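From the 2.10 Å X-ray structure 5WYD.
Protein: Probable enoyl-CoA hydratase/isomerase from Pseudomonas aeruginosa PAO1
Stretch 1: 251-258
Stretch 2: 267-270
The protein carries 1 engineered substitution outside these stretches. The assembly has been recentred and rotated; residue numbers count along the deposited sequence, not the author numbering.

Stretch 1 (251-258) AQDTREGV
Stretch 2 267-270: PKWR

The most unusual feature of this contact is a meeting of two donor groups: Gln 252 NE2 lies 2.9 Å from Arg 270 NH2, over one face of the guanidinium. It is not a hydrogen bond. Gln 252 (chi1 p, chi2 t) points its CA-to-CB bond toward stretch 2. That of Arg 270 (m, t, m, chi4 -176°) runs sideways, but the side-chain end comes nearer.

Stretch 1 is helical from Gln 252, with Ala 251 (phi/psi -156/149) at the N-cap position. Pro 267, Lys 268 and Trp 269 are extended, at -70/142, -126/116 and -132/161, and run antiparallel to the helix. CA of Gly 257 is 5.1 Å from CA of Pro 267, and CA of Asp 253 is 6.0 Å from CA of Trp 269.

Glu 256 (chi1 t, chi2 p, chi3 14°) is the main anchor. Lys 268 N donates a hydrogen bond to Glu 256 OE2 at 2.9 Å and 160°. Glu 256 OE1 forms a salt bridge with Lys 268 NZ at 3.5 Å; the lysine rotamer is p, t, t, p. A carboxylate suits this site because it can answer both a backbone amide and a charged amine. The fit is tight: Glu 256 CG is 2.9 Å from Lys 268 O.

The CA-to-CB bond of Trp 269 points toward the helix, with chi1 off-well at 33° and chi2 63°. Gly 257 CA packs at the ring edge, 4.1 Å from Trp 269 CZ3 and 4.2 Å from Pro 267 CB. The broad indole and compact proline ring offer it apolar carbon. An ideal CB on Gly 257 would lie 3.7 Å from Trp 269 CZ3, a normal contact, so this contact alone does not demand glycine. Asp 253 (chi1 t) brings OD1 to 3.2 Å from Trp 269 CB.

The contact buries 355 Å², both sides summed; Glu 256 (86 Å²) and Trp 269 (60 Å²) are most covered. The CA-to-CB bonds of Thr 254 and Val 258 point away.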

# COMPACT_ATOMS: atom_id res chain seq x y z
N ALA A 251 -16.19 24.67 -13.81
CA ALA A 251 -15.92 24.84 -15.23
C ALA A 251 -17.24 25.02 -15.97
O ALA A 251 -18.27 24.47 -15.56
CB ALA A 251 -15.13 23.67 -15.83
N GLN A 252 -17.20 25.80 -17.06
CA GLN A 252 -18.38 26.03 -17.89
C GLN A 252 -18.95 24.71 -18.44
O GLN A 252 -20.17 24.52 -18.47
CB GLN A 252 -18.03 26.99 -19.04
CG GLN A 252 -16.85 26.53 -19.91
CD GLN A 252 -16.58 27.45 -21.10
OE1 GLN A 252 -17.07 28.58 -21.16
NE2 GLN A 252 -15.79 26.96 -22.04
N ASP A 253 -18.06 23.81 -18.87
CA ASP A 253 -18.48 22.54 -19.47
C ASP A 253 -19.44 21.77 -18.56
O ASP A 253 -20.38 21.12 -19.05
CB ASP A 253 -17.22 21.73 -19.81
CG ASP A 253 -17.51 20.47 -20.62
OD1 ASP A 253 -18.70 20.15 -20.87
OD2 ASP A 253 -16.55 19.82 -21.07
N THR A 254 -19.19 21.80 -17.25
CA THR A 254 -20.04 21.10 -16.29
C THR A 254 -21.44 21.72 -16.19
O THR A 254 -22.43 20.98 -16.10
CB THR A 254 -19.30 21.08 -14.95
OG1 THR A 254 -18.65 22.34 -14.77
CG2 THR A 254 -18.21 19.98 -14.99
N ARG A 255 -21.55 23.06 -16.22
CA ARG A 255 -22.85 23.74 -16.13
C ARG A 255 -23.77 23.36 -17.30
O ARG A 255 -24.99 23.28 -17.14
CB ARG A 255 -22.63 25.25 -16.07
CG ARG A 255 -23.88 26.12 -16.16
CD ARG A 255 -23.54 27.59 -16.38
NE ARG A 255 -22.50 28.10 -15.49
CZ ARG A 255 -21.23 28.30 -15.86
NH1 ARG A 255 -20.84 28.03 -17.10
NH2 ARG A 255 -20.35 28.78 -14.99
N GLU A 256 -23.18 23.11 -18.46
CA GLU A 256 -23.99 22.76 -19.62
C GLU A 256 -24.70 21.42 -19.42
O GLU A 256 -25.91 21.31 -19.66
CB GLU A 256 -23.12 22.71 -20.88
CG GLU A 256 -23.86 22.03 -22.01
CD GLU A 256 -25.17 22.73 -22.39
OE1 GLU A 256 -25.39 23.90 -21.97
OE2 GLU A 256 -26.02 22.07 -23.02
N GLY A 257 -23.97 20.42 -18.93
CA GLY A 257 -24.59 19.12 -18.76
C GLY A 257 -25.76 19.16 -17.81
O GLY A 257 -26.80 18.55 -18.07
N VAL A 258 -25.61 19.86 -16.68
CA VAL A 258 -26.71 19.96 -15.73
C VAL A 258 -27.88 20.68 -16.38
O VAL A 258 -29.05 20.31 -16.18
CB VAL A 258 -26.28 20.62 -14.40
CG1 VAL A 258 -25.02 19.99 -13.91
CG2 VAL A 258 -26.16 22.14 -14.50
N PRO A 267 -27.13 17.67 -24.12
CA PRO A 267 -26.05 18.56 -23.66
C PRO A 267 -25.14 18.93 -24.81
O PRO A 267 -24.87 18.11 -25.69
CB PRO A 267 -25.32 17.72 -22.60
CG PRO A 267 -25.57 16.32 -23.02
CD PRO A 267 -26.95 16.30 -23.62
N LYS A 268 -24.67 20.18 -24.81
CA LYS A 268 -23.78 20.68 -25.86
C LYS A 268 -22.51 21.28 -25.25
O LYS A 268 -22.58 22.32 -24.59
CB LYS A 268 -24.52 21.72 -26.72
CG LYS A 268 -25.17 22.87 -25.92
CD LYS A 268 -25.87 23.91 -26.80
CE LYS A 268 -26.59 24.96 -25.94
NZ LYS A 268 -25.66 25.67 -25.00
N TRP A 269 -21.35 20.68 -25.54
CA TRP A 269 -20.07 21.19 -25.05
C TRP A 269 -19.07 21.25 -26.19
O TRP A 269 -19.21 20.58 -27.22
CB TRP A 269 -19.46 20.33 -23.93
CG TRP A 269 -19.80 18.91 -24.12
CD1 TRP A 269 -19.44 18.11 -25.17
CD2 TRP A 269 -20.65 18.13 -23.29
NE1 TRP A 269 -20.01 16.87 -25.02
CE2 TRP A 269 -20.75 16.85 -23.87
CE3 TRP A 269 -21.34 18.37 -22.10
CZ2 TRP A 269 -21.50 15.84 -23.31
CZ3 TRP A 269 -22.08 17.35 -21.53
CH2 TRP A 269 -22.15 16.10 -22.14
N ARG A 270 -18.02 22.04 -25.98
CA ARG A 270 -16.95 22.18 -26.97
C ARG A 270 -16.26 20.84 -27.24
O ARG A 270 -15.34 20.46 -26.52
CB ARG A 270 -15.94 23.21 -26.50
CG ARG A 270 -16.48 24.61 -26.47
CD ARG A 270 -15.40 25.59 -26.11
NE ARG A 270 -14.82 25.31 -24.80
CZ ARG A 270 -13.90 26.06 -24.22
NH1 ARG A 270 -13.45 27.14 -24.85
NH2 ARG A 270 -13.41 25.74 -23.04